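Local coordinates for periplasmic binding protein/LacI transcriptional regulator (Clostridium phytofermentans, PDB 3BRS) that probably binds a sugar between its two lobes and delivers it to a membrane transporter, at residues A[73-76]-A[77-80]; A[148-151]-A[152-156]; A[169-173]-A[174-178]; A[196-199]-A[200-203]. One frame throughout, in Å; residues are numbered along the deposited sequence.

The four contacts follow one another along the chain. Contact 1 lies in one lobe, in the loop after strand 68-71 of the all-parallel sheet. Contacts 2, 3 and 4 belong to the other lobe, built on the mixed sheet. Their helices 144-157, 174-187 and 199-211 follow strands 133-138, 164-169 and 191-196. Contacts 3 and 4 are close, with centres about 8 Å apart, and contact 2 is about 15 Å from contact 4. Contact 1 is about 20 Å from contact 2 between centres, but about 6 Å between nearest atoms. Contacts 1, 3 and 4 lie at loops and helix starts, which in this family usually line the ligand cleft between the lobes.

Contact 1. Residues A[73-76]-A[77-80]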
loop_
_atom_site.group_PDB
_atom_site.type_symbol
_atom_site.label_atom_id
_atom_site.label_comp_id
_atom_site.label_asym_id
_atom_site.label_seq_id
_atom_site.Cartn_x
_atom_site.Cartn_y
_atom_site.Cartn_z
ATOM N N ALA A 73 6.592 -1.375 -6.781
ATOM C CA ALA A 73 7.885 -2.026 -6.488
ATOM C C ALA A 73 7.717 -2.830 -5.219
ATOM O O ALA A 73 7.451 -2.298 -4.110
ATOM C CB ALA A 73 8.944 -0.973 -6.306
ATOM N N ALA A 74 8.007 -4.110 -5.288
ATOM C CA ALA A 74 7.893 -4.930 -4.050
ATOM C C ALA A 74 8.861 -4.492 -2.935
ATOM O O ALA A 74 8.576 -4.620 -1.764
ATOM C CB ALA A 74 8.028 -6.433 -4.353
ATOM N N ASP A 75 10.045 -4.064 -3.316
ATOM C CA ASP A 75 11.089 -3.787 -2.361
ATOM C C ASP A 75 11.721 -2.430 -2.669
ATOM O O ASP A 75 12.168 -2.157 -3.806
ATOM C CB ASP A 75 12.190 -4.905 -2.464
ATOM C CG ASP A 75 13.071 -4.878 -1.263
ATOM O OD1 ASP A 75 13.973 -4.070 -1.273
ATOM O OD2 ASP A 75 12.768 -5.510 -0.239
ATOM N N TYR A 76 11.815 -1.599 -1.646
ATOM C CA TYR A 76 12.320 -0.273 -1.772
ATOM C C TYR A 76 13.749 -0.240 -2.322
ATOM O O TYR A 76 14.089 0.667 -3.099
ATOM C CB TYR A 76 12.306 0.276 -0.329
ATOM C CG TYR A 76 12.830 1.700 -0.206
ATOM C CD1 TYR A 76 12.176 2.751 -0.855
ATOM C CD2 TYR A 76 13.898 2.025 0.645
ATOM C CE1 TYR A 76 12.619 4.069 -0.743
ATOM C CE2 TYR A 76 14.326 3.327 0.762
ATOM C CZ TYR A 76 13.679 4.331 0.041
ATOM O OH TYR A 76 14.089 5.652 0.143
ATOM N N GLU A 77 14.594 -1.186 -1.929
ATOM C CA GLU A 77 15.997 -1.266 -2.469
ATOM C C GLU A 77 16.308 -2.310 -3.582
ATOM O O GLU A 77 17.196 -2.094 -4.408
ATOM C CB GLU A 77 16.895 -1.475 -1.276
ATOM C CG GLU A 77 16.871 -0.240 -0.344
ATOM C CD GLU A 77 17.459 -0.495 1.017
ATOM O OE1 GLU A 77 17.842 0.489 1.688
ATOM O OE2 GLU A 77 17.520 -1.674 1.434
ATOM N N LYS A 78 15.551 -3.420 -3.639
ATOM C CA LYS A 78 15.969 -4.599 -4.443
ATOM C C LYS A 78 15.259 -4.788 -5.733
ATOM O O LYS A 78 15.834 -5.407 -6.642
ATOM C CB LYS A 78 15.884 -5.887 -3.623
ATOM C CG LYS A 78 16.074 -5.569 -2.082
ATOM C CD LYS A 78 16.881 -6.540 -1.425
ATOM C CE LYS A 78 18.277 -6.131 -1.683
ATOM N NZ LYS A 78 19.035 -6.377 -0.385
ATOM N N THR A 79 14.043 -4.215 -5.842
ATOM C CA THR A 79 13.317 -4.116 -7.095
ATOM C C THR A 79 14.164 -3.508 -8.301
ATOM O O THR A 79 14.087 -3.919 -9.463
ATOM C CB THR A 79 12.003 -3.299 -6.839
ATOM O OG1 THR A 79 11.194 -4.025 -5.957
ATOM C CG2 THR A 79 11.221 -3.171 -8.118
ATOM N N TYR A 80 14.949 -2.510 -7.953
ATOM C CA TYR A 80 15.821 -1.812 -8.851
ATOM C C TYR A 80 16.765 -2.856 -9.440
ATOM O O TYR A 80 17.204 -2.704 -10.524
ATOM C CB TYR A 80 16.575 -0.733 -8.060
ATOM C CG TYR A 80 17.729 -0.070 -8.811
ATOM C CD1 TYR A 80 17.511 1.071 -9.545
ATOM C CD2 TYR A 80 19.064 -0.571 -8.730
ATOM C CE1 TYR A 80 18.532 1.727 -10.263
ATOM C CE2 TYR A 80 20.127 0.107 -9.457
ATOM C CZ TYR A 80 19.818 1.226 -10.216
ATOM O OH TYR A 80 20.774 1.883 -10.922
HETATM O O HOH W 1 14.421 -0.757 -5.418
#
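The loop between strand 68-71 and helix 80-83 turns back on itself where D75 meets T79. The hydroxyl of T79 anchors the turn. D75 N gives a hydrogen bond to T79 OG1 at 2.9 Å, with an N-H...O angle of 158°. The T79 torsion (chi1 -64°) sets OG1 opposite its own carbonyl carbon and places CG2 opposite the backbone N. There, T79 CG2 packs on A73 CB at 3.6 Å. In the return direction, T79 N makes a weak bond to D75 O at 3.4 Å. Water 1 extends this link, since it accepts from Y80 N at 3.1 Å and may donate to D75 O. D75 OD1 lies near the amides two and three residues on, 3.0 Å from E77 N and 2.9 Å from K78 N. OD1 is too close to the K78 chain in the model, so both bonds, and any likeness to an Asx turn, are doubtful. Beyond the turn, Y51 of helix 51-63 touches D75 and K78, and Q54 accepts from A74 N. The firmer feature is the bond from D75 N to the T79 hydroxyl, which closes a strand-to-helix loop of a Rossmann-like lobe.

Contact 2. Residues A[148-151]-A[152-156]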
loop_
_atom_site.group_PDB
_atom_site.type_symbol
_atom_site.label_atom_id
_atom_site.label_comp_id
_atom_site.label_asym_id
_atom_site.label_seq_id
_atom_site.Cartn_x
_atom_site.Cartn_y
_atom_site.Cartn_z
ATOM N N ASP A 148 6.685 4.311 4.833
ATOM C CA ASP A 148 6.165 5.691 4.894
ATOM C C ASP A 148 5.007 5.779 5.917
ATOM O O ASP A 148 4.909 6.688 6.678
ATOM C CB ASP A 148 5.686 6.226 3.503
ATOM C CG ASP A 148 6.845 6.592 2.536
ATOM O OD1 ASP A 148 8.024 6.487 2.904
ATOM O OD2 ASP A 148 6.572 6.951 1.369
ATOM N N ARG A 149 4.159 4.776 5.933
ATOM C CA ARG A 149 3.050 4.618 6.885
ATOM C C ARG A 149 3.445 4.549 8.353
ATOM O O ARG A 149 2.816 5.237 9.205
ATOM C CB ARG A 149 2.204 3.421 6.480
ATOM C CG ARG A 149 1.343 3.798 5.226
ATOM C CD ARG A 149 0.470 2.694 4.758
ATOM N NE ARG A 149 0.158 2.907 3.352
ATOM C CZ ARG A 149 -0.418 1.970 2.591
ATOM N NH1 ARG A 149 -0.800 0.755 3.115
ATOM N NH2 ARG A 149 -0.591 2.235 1.304
ATOM N N GLU A 150 4.510 3.775 8.646
ATOM C CA GLU A 150 4.974 3.596 10.004
ATOM C C GLU A 150 5.700 4.896 10.480
ATOM O O GLU A 150 5.561 5.294 11.609
ATOM C CB GLU A 150 5.918 2.376 10.078
ATOM C CG GLU A 150 6.630 2.237 11.426
ATOM C CD GLU A 150 7.542 1.058 11.365
ATOM O OE1 GLU A 150 7.164 0.096 10.647
ATOM O OE2 GLU A 150 8.622 1.064 11.962
ATOM N N GLU A 151 6.465 5.513 9.594
ATOM C CA GLU A 151 7.092 6.849 9.829
ATOM C C GLU A 151 6.105 7.924 10.071
ATOM O O GLU A 151 6.162 8.651 11.117
ATOM C CB GLU A 151 7.935 7.221 8.598
ATOM C CG GLU A 151 8.695 8.561 8.701
ATOM C CD GLU A 151 9.260 9.024 7.325
ATOM O OE1 GLU A 151 9.588 8.124 6.461
ATOM O OE2 GLU A 151 9.402 10.272 7.115
ATOM N N GLY A 152 5.133 8.019 9.161
ATOM C CA GLY A 152 3.924 8.858 9.392
ATOM C C GLY A 152 3.296 8.639 10.702
ATOM O O GLY A 152 3.101 9.574 11.449
ATOM N N LEU A 153 2.912 7.389 10.991
ATOM C CA LEU A 153 2.329 7.038 12.266
ATOM C C LEU A 153 3.004 7.645 13.519
ATOM O O LEU A 153 2.326 8.187 14.350
ATOM C CB LEU A 153 2.290 5.515 12.413
ATOM C CG LEU A 153 1.607 4.899 13.687
ATOM C CD1 LEU A 153 0.114 5.231 13.765
ATOM C CD2 LEU A 153 1.801 3.382 13.696
ATOM N N LYS A 154 4.328 7.456 13.634
ATOM C CA LYS A 154 5.152 7.860 14.704
ATOM C C LYS A 154 5.239 9.384 14.769
ATOM O O LYS A 154 5.051 9.972 15.813
ATOM C CB LYS A 154 6.548 7.251 14.536
ATOM C CG LYS A 154 6.589 5.797 14.679
ATOM C CD LYS A 154 8.032 5.269 14.652
ATOM C CE LYS A 154 7.997 3.722 14.853
ATOM N NZ LYS A 154 9.141 2.999 14.199
ATOM N N ILE A 155 5.465 10.029 13.644
ATOM C CA ILE A 155 5.252 11.479 13.543
ATOM C C ILE A 155 3.912 11.971 14.044
ATOM O O ILE A 155 3.856 12.889 14.889
ATOM C CB ILE A 155 5.507 12.026 12.102
ATOM C CG1 ILE A 155 6.960 11.686 11.637
ATOM C CG2 ILE A 155 5.274 13.551 12.078
ATOM C CD1 ILE A 155 7.159 11.829 10.066
ATOM N N GLY A 156 2.814 11.408 13.580
ATOM C CA GLY A 156 1.537 11.922 14.094
ATOM C C GLY A 156 1.339 11.616 15.595
ATOM O O GLY A 156 0.420 12.211 16.230
#
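A chi1 of 171° swings E150 CG across from its own N, and the chain stays extended. K154, one turn further along helix 144-157, starts with CG beside its N (chi1 -67°) and is extended too. The two chains therefore run side by side in the same direction. K154 NZ closes a salt bridge with E150 OE2 at 3.0 Å. It uses the lone pair of OE2 that faces away from the other oxygen. That other oxygen, OE1, takes a hydrogen bond from Y169 OH, so the carboxylate is held at both oxygens. The lysine chain starts close to the backbone, with K154 CG 3.3 Å from E150 O. E151 and I155 form a second pair of the same spacing. I155 CD1 lies 3.9 Å from E151 CG, and I155 CG1 rests 3.2 Å from E151 O. A regular helix bond joins the backbones of each pair: K154 N to E150 O at 3.2 Å, and I155 N to E151 O at 3.0 Å. G152 N and L153 N bond in the same way to D148 O and R149 O. The helix is the crossover between strands 133-138 and 164-169. E150 and K154 pack on I167 of strand 164-169. E151 and I155 face helix 113-127, on I114 and I118. R149 reaches past its own helix to N113 and to the carbonyl of L197.

Contact 3. Residues A[169-173]-A[174-178]; sequences YCDSN and YDKAY
Charge pairing comes first: D171 and K176 meet across the turn that leads into helix 174-187. K176 NZ donates to D171 OD2 at 2.8 Å as part of a salt bridge, approaching nearly in line with the C-O bond. A bend at the third torsion of the lysine (chi3 90°) brings NZ round to the carboxylate. On the way, K176 CB passes 3.5 Å from C170 O. D171 and S172 both have positive phi, and this turns the chain back before the helix begins.

The capping bonds are made by N173. Its chi1 of 176° sets CG opposite the backbone N and carries the amide over the first turn of the helix. N173 OD1 accepts from K176 N at 3.0 Å, in the carbonyl plane. This is N-capping of a helix that follows strand 164-169, as in the beta-alpha units of Rossmann-like lobes. The cap oxygen would also sit favourably toward the positive end of the helix dipole.

The backbone bonds are simple. A177 N donates to N173 O at 3.0 Å, the first regular turn of the helix. K176 N reaches the same carbonyl only weakly, at 3.3 Å.

Between the two segments, apolar packing is made by C170 and A177. C170 CB lies 3.4 Å from A177 N and 4.0 Å from A177 CB. C170 also touches I137 of strand 133-138. Y174 turns away from this packing and meets the ring of Y200 on helix 199-211, their planes at about 45°.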
loop_
_atom_site.group_PDB
_atom_site.type_symbol
_atom_site.label_atom_id
_atom_site.label_comp_id
_atom_site.label_asym_id
_atom_site.label_seq_id
_atom_site.Cartn_x
_atom_site.Cartn_y
_atom_site.Cartn_z
ATOM N N TYR A 169 5.156 -7.536 11.722
ATOM C CA TYR A 169 5.085 -7.462 10.228
ATOM C C TYR A 169 4.454 -8.752 9.737
ATOM O O TYR A 169 5.098 -9.788 9.800
ATOM C CB TYR A 169 6.533 -7.229 9.623
ATOM C CG TYR A 169 7.136 -5.867 10.130
ATOM C CD1 TYR A 169 6.944 -4.658 9.408
ATOM C CD2 TYR A 169 7.835 -5.802 11.349
ATOM C CE1 TYR A 169 7.474 -3.455 9.899
ATOM C CE2 TYR A 169 8.353 -4.596 11.835
ATOM C CZ TYR A 169 8.157 -3.416 11.078
ATOM O OH TYR A 169 8.643 -2.173 11.543
ATOM N N CYS A 170 3.196 -8.670 9.277
ATOM C CA CYS A 170 2.429 -9.750 8.713
ATOM C C CYS A 170 2.728 -10.084 7.311
ATOM O O CYS A 170 2.176 -11.122 6.786
ATOM C CB CYS A 170 0.896 -9.436 8.819
ATOM S SG CYS A 170 0.170 -8.305 7.540
ATOM N N ASP A 171 3.554 -9.286 6.650
ATOM C CA ASP A 171 3.874 -9.461 5.180
ATOM C C ASP A 171 2.630 -9.583 4.338
ATOM O O ASP A 171 2.632 -10.300 3.361
ATOM C CB ASP A 171 4.676 -10.735 4.936
ATOM C CG ASP A 171 6.073 -10.674 5.574
ATOM O OD1 ASP A 171 6.826 -9.765 5.126
ATOM O OD2 ASP A 171 6.406 -11.500 6.479
ATOM N N SER A 172 1.597 -8.795 4.613
ATOM C CA SER A 172 0.358 -8.837 3.776
ATOM C C SER A 172 -0.226 -10.198 3.687
ATOM O O SER A 172 -0.681 -10.648 2.646
ATOM C CB SER A 172 0.601 -8.224 2.374
ATOM O OG SER A 172 1.166 -6.884 2.561
ATOM N N ASN A 173 -0.290 -10.867 4.818
ATOM C CA ASN A 173 -0.865 -12.210 4.860
ATOM C C ASN A 173 -1.935 -12.193 5.966
ATOM O O ASN A 173 -1.620 -11.829 7.142
ATOM C CB ASN A 173 0.272 -13.213 5.184
ATOM C CG ASN A 173 -0.254 -14.621 5.338
ATOM O OD1 ASN A 173 -0.718 -14.997 6.410
ATOM N ND2 ASN A 173 -0.221 -15.398 4.247
ATOM N N TYR A 174 -3.181 -12.477 5.638
ATOM C CA TYR A 174 -4.241 -12.370 6.668
ATOM C C TYR A 174 -4.010 -13.324 7.931
ATOM O O TYR A 174 -4.214 -12.976 9.114
ATOM C CB TYR A 174 -5.620 -12.704 6.112
ATOM C CG TYR A 174 -6.222 -11.817 5.072
ATOM C CD1 TYR A 174 -6.704 -10.577 5.409
ATOM C CD2 TYR A 174 -6.365 -12.269 3.715
ATOM C CE1 TYR A 174 -7.312 -9.744 4.410
ATOM C CE2 TYR A 174 -6.931 -11.462 2.739
ATOM C CZ TYR A 174 -7.412 -10.197 3.102
ATOM O OH TYR A 174 -7.932 -9.401 2.135
ATOM N N ASP A 175 -3.524 -14.523 7.721
ATOM C CA ASP A 175 -3.358 -15.349 8.932
ATOM C C ASP A 175 -2.208 -14.927 9.800
ATOM O O ASP A 175 -2.296 -15.177 11.008
ATOM C CB ASP A 175 -3.171 -16.795 8.614
ATOM C CG ASP A 175 -4.324 -17.384 7.868
ATOM O OD1 ASP A 175 -5.520 -17.032 8.069
ATOM O OD2 ASP A 175 -3.989 -18.253 7.073
ATOM N N LYS A 176 -1.171 -14.288 9.243
ATOM C CA LYS A 176 -0.111 -13.755 10.076
ATOM C C LYS A 176 -0.528 -12.557 10.838
ATOM O O LYS A 176 -0.115 -12.337 12.018
ATOM C CB LYS A 176 1.192 -13.438 9.283
ATOM C CG LYS A 176 2.135 -14.621 9.162
ATOM C CD LYS A 176 3.311 -14.307 8.235
ATOM C CE LYS A 176 4.458 -13.723 9.062
ATOM N NZ LYS A 176 5.766 -13.525 8.314
ATOM N N ALA A 177 -1.310 -11.719 10.161
ATOM C CA ALA A 177 -1.935 -10.543 10.849
ATOM C C ALA A 177 -2.683 -11.012 12.068
ATOM O O ALA A 177 -2.604 -10.418 13.147
ATOM C CB ALA A 177 -2.895 -9.827 9.944
ATOM N N TYR A 178 -3.453 -12.046 11.904
ATOM C CA TYR A 178 -4.283 -12.590 13.033
ATOM C C TYR A 178 -3.454 -13.129 14.182
ATOM O O TYR A 178 -3.625 -12.730 15.366
ATOM C CB TYR A 178 -5.139 -13.692 12.455
ATOM C CG TYR A 178 -6.057 -14.412 13.417
ATOM C CD1 TYR A 178 -5.640 -15.541 14.110
ATOM C CD2 TYR A 178 -7.374 -13.988 13.576
ATOM C CE1 TYR A 178 -6.533 -16.224 14.974
ATOM C CE2 TYR A 178 -8.244 -14.630 14.427
ATOM C CZ TYR A 178 -7.862 -15.747 15.105
ATOM O OH TYR A 178 -8.833 -16.378 15.889
#

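Contact 4. Residues A[196-199]-A[200-203]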
loop_
_atom_site.group_PDB
_atom_site.type_symbol
_atom_site.label_atom_id
_atom_site.label_comp_id
_atom_site.label_asym_id
_atom_site.label_seq_id
_atom_site.Cartn_x
_atom_site.Cartn_y
_atom_site.Cartn_z
ATOM N N GLY A 196 -3.625 -1.209 12.145
ATOM C CA GLY A 196 -3.282 -2.054 10.953
ATOM C C GLY A 196 -2.932 -1.110 9.822
ATOM O O GLY A 196 -3.725 -0.224 9.461
ATOM N N LEU A 197 -1.759 -1.304 9.193
ATOM C CA LEU A 197 -1.233 -0.315 8.192
ATOM C C LEU A 197 -1.677 -0.601 6.700
ATOM O O LEU A 197 -1.421 0.142 5.737
ATOM C CB LEU A 197 0.315 -0.183 8.351
ATOM C CG LEU A 197 0.717 0.626 9.631
ATOM C CD1 LEU A 197 2.295 0.821 9.548
ATOM C CD2 LEU A 197 -0.139 1.933 9.676
ATOM N N ASN A 198 -2.310 -1.723 6.509
ATOM C CA ASN A 198 -2.950 -1.991 5.224
ATOM C C ASN A 198 -4.161 -2.899 5.383
ATOM O O ASN A 198 -4.445 -3.315 6.475
ATOM C CB ASN A 198 -1.923 -2.501 4.199
ATOM C CG ASN A 198 -1.647 -3.983 4.319
ATOM O OD1 ASN A 198 -1.690 -4.581 5.413
ATOM N ND2 ASN A 198 -1.346 -4.588 3.185
ATOM N N GLN A 199 -4.845 -3.291 4.330
ATOM C CA GLN A 199 -6.065 -4.081 4.564
ATOM C C GLN A 199 -5.842 -5.464 5.205
ATOM O O GLN A 199 -6.533 -5.818 6.160
ATOM C CB GLN A 199 -6.838 -4.191 3.274
ATOM C CG GLN A 199 -8.151 -4.887 3.317
ATOM C CD GLN A 199 -8.563 -5.310 1.909
ATOM O OE1 GLN A 199 -8.096 -4.734 0.903
ATOM N NE2 GLN A 199 -9.419 -6.313 1.820
ATOM N N TYR A 200 -4.869 -6.249 4.684
ATOM C CA TYR A 200 -4.456 -7.523 5.287
ATOM C C TYR A 200 -4.255 -7.463 6.752
ATOM O O TYR A 200 -4.678 -8.368 7.480
ATOM C CB TYR A 200 -3.148 -8.061 4.625
ATOM C CG TYR A 200 -3.297 -8.325 3.138
ATOM C CD1 TYR A 200 -2.955 -7.354 2.202
ATOM C CD2 TYR A 200 -3.787 -9.529 2.690
ATOM C CE1 TYR A 200 -3.030 -7.581 0.784
ATOM C CE2 TYR A 200 -3.907 -9.799 1.303
ATOM C CZ TYR A 200 -3.486 -8.839 0.341
ATOM O OH TYR A 200 -3.610 -9.112 -1.019
ATOM N N SER A 201 -3.512 -6.456 7.179
ATOM C CA SER A 201 -3.109 -6.224 8.558
ATOM C C SER A 201 -4.312 -5.920 9.339
ATOM O O SER A 201 -4.493 -6.469 10.399
ATOM C CB SER A 201 -2.237 -4.941 8.644
ATOM O OG SER A 201 -0.863 -5.099 8.300
ATOM N N ALA A 202 -5.125 -4.955 8.879
ATOM C CA ALA A 202 -6.350 -4.566 9.629
ATOM C C ALA A 202 -7.330 -5.630 9.735
ATOM O O ALA A 202 -7.828 -5.846 10.796
ATOM C CB ALA A 202 -7.028 -3.335 9.023
ATOM N N THR A 203 -7.666 -6.302 8.632
ATOM C CA THR A 203 -8.605 -7.384 8.671
ATOM C C THR A 203 -8.181 -8.497 9.633
ATOM O O THR A 203 -9.000 -8.978 10.328
ATOM C CB THR A 203 -8.715 -8.042 7.318
ATOM O OG1 THR A 203 -8.994 -7.048 6.333
ATOM C CG2 THR A 203 -9.846 -9.074 7.318
#
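N198 faces Y200 and S201 as the N-cap of helix 199-211, which follows strand 191-196 in a Rossmann-like lobe. Its CB lies against the side chain of R149 from helix 144-157. From there CG stands between the backbone N and the carbonyl carbon (chi1 83°), which swings the amide over the start of the helix. CG itself comes 4.0 Å from Y200 N. The two ends of the amide then have different tasks. OD1 accepts from S201 N at 3.2 Å, with the donor above the carbonyl plane. S201 OG is 3.0 Å from the same OD1, but that bond is not settled, because the carbonyls of I137 and S138 also lie within reach of its proton, in weak bonds. ND2 packs at the edge of the Y200 ring, in its plane, 3.3 Å from CD1. The amide and ring planes are 34° apart. The phenol end of Y200 is tied to D16, so the ring is held beyond the cap as well. N198 O accepts from A202 N at 3.0 Å, the first helical bond. G196 CA lies 3.8 Å from S201 CB. One residue further on from N198, Q199 O has two donors from T203. T203 N comes in at 2.8 Å, nearly in line with the carbonyl, and T203 OG1, also at 2.8 Å, donates from 47° above the carbonyl plane.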